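Local coordinates for protein alpha-L-rhamnosidase (Streptomyces avermitilis, PDB 3W5M) that hydrolyses terminal non-reducing alpha-L-rhamnose residues from citrus flavonoids and gum arabic and binds L-rhamnose through a calcium-dependent carbohydrate-binding module, at residues A[38-43]-A[90-95]; A[163-168]-A[213-218]. All blocks are in the same frame, centred on the assembly; numbering follows the deposited sequence.

Contact 1: residues A[38-43]-A[90-95]; sequences RRQSAY and VRVWDA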
# COMPACT_ATOMS: atom_id res chain seq x y z
N ARG A 38 -25.05 30.80 6.98
CA ARG A 38 -24.68 30.60 8.39
C ARG A 38 -23.18 30.56 8.62
O ARG A 38 -22.44 29.93 7.85
CB ARG A 38 -25.29 29.30 8.94
CG ARG A 38 -26.77 29.09 8.68
CD ARG A 38 -27.62 30.29 9.06
NE ARG A 38 -27.76 30.50 10.50
CZ ARG A 38 -28.58 29.81 11.30
NH1 ARG A 38 -29.33 28.80 10.83
NH2 ARG A 38 -28.63 30.10 12.59
N ARG A 39 -22.74 31.25 9.67
CA ARG A 39 -21.35 31.26 10.08
C ARG A 39 -21.30 31.03 11.58
O ARG A 39 -22.22 31.41 12.30
CB ARG A 39 -20.69 32.62 9.80
CG ARG A 39 -20.53 33.02 8.34
CD ARG A 39 -19.88 34.39 8.22
NE ARG A 39 -20.62 35.44 8.94
CZ ARG A 39 -20.25 35.98 10.10
NH1 ARG A 39 -19.13 35.59 10.71
NH2 ARG A 39 -21.00 36.91 10.67
N GLN A 40 -20.21 30.44 12.04
CA GLN A 40 -19.97 30.29 13.47
C GLN A 40 -19.22 31.51 14.04
O GLN A 40 -18.21 31.93 13.48
CB GLN A 40 -19.18 29.00 13.75
CG GLN A 40 -18.73 28.82 15.19
CD GLN A 40 -17.69 27.73 15.30
OE1 GLN A 40 -17.98 26.56 15.05
NE2 GLN A 40 -16.48 28.11 15.71
N SER A 41 -19.73 32.05 15.15
CA SER A 41 -19.06 33.12 15.88
C SER A 41 -18.30 32.60 17.11
O SER A 41 -17.30 33.19 17.51
CB SER A 41 -20.03 34.25 16.31
OG SER A 41 -21.16 33.74 17.00
N ALA A 42 -18.79 31.50 17.69
CA ALA A 42 -18.16 30.97 18.91
C ALA A 42 -18.40 29.48 19.04
O ALA A 42 -19.33 28.96 18.42
CB ALA A 42 -18.72 31.70 20.13
N TYR A 43 -17.59 28.81 19.86
CA TYR A 43 -17.84 27.40 20.20
C TYR A 43 -17.54 27.16 21.66
O TYR A 43 -16.86 27.95 22.29
CB TYR A 43 -16.98 26.45 19.34
CG TYR A 43 -15.48 26.57 19.58
CD1 TYR A 43 -14.87 25.85 20.61
CD2 TYR A 43 -14.68 27.38 18.77
CE1 TYR A 43 -13.51 25.94 20.85
CE2 TYR A 43 -13.30 27.47 19.00
CZ TYR A 43 -12.73 26.76 20.05
OH TYR A 43 -11.37 26.82 20.30
N VAL A 90 -19.92 19.39 21.92
CA VAL A 90 -19.67 20.77 21.54
C VAL A 90 -21.02 21.45 21.19
O VAL A 90 -22.00 20.78 20.81
CB VAL A 90 -18.68 20.86 20.34
CG1 VAL A 90 -19.23 20.18 19.09
CG2 VAL A 90 -18.30 22.29 20.03
N ARG A 91 -21.05 22.76 21.35
CA ARG A 91 -22.16 23.59 20.89
C ARG A 91 -21.54 24.84 20.33
O ARG A 91 -20.40 25.18 20.65
CB ARG A 91 -23.16 23.91 22.01
CG ARG A 91 -22.61 24.74 23.15
CD ARG A 91 -23.76 25.37 23.92
NE ARG A 91 -23.29 26.04 25.13
CZ ARG A 91 -24.10 26.47 26.09
NH1 ARG A 91 -25.41 26.29 25.97
NH2 ARG A 91 -23.59 27.08 27.16
N VAL A 92 -22.27 25.49 19.44
CA VAL A 92 -21.75 26.68 18.78
C VAL A 92 -22.80 27.78 18.81
O VAL A 92 -24.00 27.51 19.03
CB VAL A 92 -21.42 26.38 17.30
CG1 VAL A 92 -20.37 25.28 17.17
CG2 VAL A 92 -22.68 26.00 16.54
N TRP A 93 -22.34 28.98 18.54
CA TRP A 93 -23.16 30.16 18.37
C TRP A 93 -23.05 30.64 16.92
O TRP A 93 -21.94 30.82 16.40
CB TRP A 93 -22.71 31.27 19.33
CG TRP A 93 -23.03 30.96 20.78
CD1 TRP A 93 -24.07 31.48 21.52
CD2 TRP A 93 -22.32 30.07 21.67
NE1 TRP A 93 -24.05 30.95 22.79
CE2 TRP A 93 -22.99 30.09 22.91
CE3 TRP A 93 -21.18 29.25 21.53
CZ2 TRP A 93 -22.57 29.32 24.01
CZ3 TRP A 93 -20.76 28.50 22.62
CH2 TRP A 93 -21.45 28.54 23.85
N ASP A 94 -24.20 30.81 16.26
CA ASP A 94 -24.23 31.38 14.91
C ASP A 94 -23.85 32.86 14.94
O ASP A 94 -23.61 33.41 16.00
CB ASP A 94 -25.59 31.14 14.23
CG ASP A 94 -26.76 31.69 15.05
OD1 ASP A 94 -26.61 32.75 15.69
OD2 ASP A 94 -27.84 31.05 15.04
N ALA A 95 -23.81 33.52 13.78
CA ALA A 95 -23.38 34.92 13.69
C ALA A 95 -24.33 35.93 14.38
O ALA A 95 -23.97 37.09 14.55
CB ALA A 95 -23.16 35.30 12.24
O HOH W 1 -25.38 32.66 11.10

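Contact 2: residues A[163-168]-A[213-218]; sequences VDLPDD and DHVHSG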
# COMPACT_ATOMS: atom_id res chain seq x y z
N VAL A 163 22.00 -44.99 0.55
CA VAL A 163 21.95 -44.85 2.02
C VAL A 163 20.87 -45.73 2.64
O VAL A 163 19.78 -45.88 2.08
CB VAL A 163 21.70 -43.39 2.47
CG1 VAL A 163 22.99 -42.60 2.38
CG2 VAL A 163 20.56 -42.73 1.68
N ASP A 164 21.19 -46.29 3.81
CA ASP A 164 20.31 -47.18 4.54
C ASP A 164 19.56 -46.32 5.57
O ASP A 164 20.15 -45.82 6.53
CB ASP A 164 21.14 -48.28 5.23
CG ASP A 164 20.29 -49.43 5.76
OD1 ASP A 164 19.06 -49.36 5.71
OD2 ASP A 164 20.88 -50.43 6.23
N LEU A 165 18.27 -46.13 5.34
CA LEU A 165 17.47 -45.23 6.19
C LEU A 165 16.75 -46.01 7.29
O LEU A 165 16.45 -47.18 7.09
CB LEU A 165 16.47 -44.46 5.33
CG LEU A 165 17.06 -43.70 4.13
CD1 LEU A 165 15.98 -42.88 3.46
CD2 LEU A 165 18.23 -42.81 4.56
N PRO A 166 16.46 -45.35 8.44
CA PRO A 166 15.90 -46.09 9.57
C PRO A 166 14.44 -46.46 9.38
O PRO A 166 13.76 -45.99 8.45
CB PRO A 166 16.05 -45.11 10.74
CG PRO A 166 16.05 -43.76 10.11
CD PRO A 166 16.69 -43.93 8.76
N ASP A 167 13.95 -47.33 10.26
CA ASP A 167 12.55 -47.69 10.29
C ASP A 167 11.65 -46.58 10.83
O ASP A 167 12.12 -45.67 11.52
CB ASP A 167 12.36 -48.95 11.15
CG ASP A 167 13.11 -50.15 10.61
OD1 ASP A 167 13.22 -50.30 9.37
OD2 ASP A 167 13.58 -50.97 11.41
N ASP A 168 10.36 -46.67 10.51
CA ASP A 168 9.33 -45.81 11.11
C ASP A 168 9.54 -44.32 10.84
O ASP A 168 9.43 -43.49 11.73
CB ASP A 168 9.22 -46.06 12.62
CG ASP A 168 8.71 -47.47 12.93
OD1 ASP A 168 7.93 -48.03 12.12
OD2 ASP A 168 9.11 -48.01 13.98
N ASP A 213 7.09 -38.90 0.23
CA ASP A 213 6.46 -39.74 -0.82
C ASP A 213 7.43 -40.54 -1.70
O ASP A 213 6.98 -41.32 -2.54
CB ASP A 213 5.53 -38.90 -1.73
CG ASP A 213 6.27 -37.74 -2.42
OD1 ASP A 213 7.34 -37.33 -1.90
OD2 ASP A 213 5.80 -37.21 -3.46
N HIS A 214 8.74 -40.33 -1.52
CA HIS A 214 9.77 -41.06 -2.29
C HIS A 214 10.80 -41.81 -1.46
O HIS A 214 11.57 -42.59 -2.01
CB HIS A 214 10.49 -40.14 -3.28
CG HIS A 214 9.63 -39.69 -4.42
ND1 HIS A 214 9.38 -40.48 -5.52
CD2 HIS A 214 8.93 -38.55 -4.61
CE1 HIS A 214 8.58 -39.84 -6.35
NE2 HIS A 214 8.28 -38.67 -5.82
N VAL A 215 10.82 -41.62 -0.14
CA VAL A 215 11.76 -42.37 0.71
C VAL A 215 11.11 -43.51 1.50
O VAL A 215 9.89 -43.51 1.73
CB VAL A 215 12.54 -41.47 1.69
CG1 VAL A 215 13.31 -40.40 0.93
CG2 VAL A 215 11.62 -40.87 2.74
N HIS A 216 11.94 -44.47 1.89
CA HIS A 216 11.47 -45.62 2.65
C HIS A 216 12.59 -46.14 3.53
O HIS A 216 13.72 -45.69 3.45
CB HIS A 216 10.95 -46.72 1.70
CG HIS A 216 11.86 -46.99 0.55
ND1 HIS A 216 12.89 -47.90 0.62
CD2 HIS A 216 11.92 -46.45 -0.69
CE1 HIS A 216 13.55 -47.91 -0.52
NE2 HIS A 216 12.97 -47.05 -1.34
N SER A 217 12.27 -47.10 4.38
CA SER A 217 13.29 -47.68 5.22
C SER A 217 14.23 -48.51 4.36
O SER A 217 13.87 -48.93 3.26
CB SER A 217 12.63 -48.54 6.31
OG SER A 217 12.33 -49.84 5.80
N GLY A 218 15.44 -48.73 4.85
CA GLY A 218 16.38 -49.58 4.11
C GLY A 218 17.11 -48.75 3.08
O GLY A 218 17.14 -47.52 3.16
O HOH W 2 11.51 -51.67 8.20

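Contact 1: residues A[38-43]-A[90-95]
Ser41 and Ala42 both face Trp93, which makes a classic beta bulge between two antiparallel strands. Ser41 N gives a straight bond to Trp93 O at 2.8 Å, while Ala42 N reaches the same oxygen only weakly. One carbonyl thus serves both bulge residues. The side chain of Ser41 joins in: OG donates to Asp94 O at 2.7 Å, from above that carbonyl's plane. Within the bulge, Trp93 N returns a bond to Ala42 O at 3.0 Å.

Trp93 can be followed outward. Its CB lies near Ser41 OG and Ala42 CB. CG stands anti to the carbonyl carbon (chi1 -71°), and the six-membered ring then runs beside the other strand. CE3 meets Ala42 CB at 3.7 Å and also lies near Ala42 O. CZ3, further out, reaches Tyr43 C at 3.6 Å. Ala42 O and Tyr43 CA lie at the ring's edge, in its plane. Regular pairing continues with Tyr43 and Val92, whose side chains lie on the other side of the sheet.

At the loop end, Arg38 NH2 and Asp94 OD2 form a salt bridge of 2.7 Å. The hydrogen bond within it is bent and weak, and the two planes are 45° apart. Asp94 OD1 takes the backbone N-H groups of Gly97 and Gly98. A water links Arg38 NE with Ala95 N.

The pair lies in the N-terminal immunoglobulin-like domain. Strand 40-48 runs between strands 60-66 and 85-94, and strand 106-110 follows beyond 85-94. Trp29 and Met31 of strand 26-32 pack on Val92.

Contact 2: residues A[163-168]-A[213-218]
Leu165 and Gly218 form an antiparallel hydrogen-bonded pair, and this is the tight part of the contact. Leu165 N donates to Gly218 O at 2.8 Å in an almost straight line, from above the carbonyl plane. Gly218 N returns a bond to Leu165 O at 2.9 Å. Gly218 has phi 85° and psi -161°, angles readily open to glycine. Next to the pair, Asp164 turns its CG anti to the backbone N (chi1 -167°). Its OD1 comes to 3.1 Å from Gly218 CA.

The Leu165 side chain lies beside the incoming loop. CB and CD1 both pass His216 O at 3.6 Å. CD1 then meets Val215 CB at 4.1 Å, the two side chains crossing at about a right angle. Leu242 of strand 235-244 also touches Leu165.

The other side is looser and exposed. Ser217 CB lies 3.5 Å from Pro166 O and 3.6 Å from Asp167 OD1. Ser217 OG and Asp167 OD1 are joined through a water, which donates to the carboxylate. His216 points its CB away from the strand. Its ND1 donates to Ser217 O, close to the ring plane, and its NE2 bonds Asp187 OD2.

The chemistry is therefore of two kinds. Two direct backbone bonds fix where strand 218-227 begins beside strand 156-165 in the CBM67 module, while water joins the polar tips of Ser217 and Asp167. Ser217 O and Asp187 OD2 are both acceptors, so His216 is probably protonated on both nitrogens, and the nearby Asp187 carboxylate would favour that charge.

Overall arrangement
Contact 1 and contact 2 follow one another along the chain, the first closing before the second opens. Their centres are 83 Å apart, on opposite sides of the chain's centre, and their nearest atoms are about 67 Å apart. They share no sheet and do not touch. Contact 1 joins neighbouring strands 40-48 and 85-94 of a four-stranded antiparallel sheet in the N-terminal immunoglobulin-like domain. Contact 2 joins strand 156-165 to the start of strand 218-227 in the rhamnose-binding CBM67 module. Both lie away from the catalytic and sugar-binding sites. Each is a local strand pairing within its own beta domain of the six-domain enzyme.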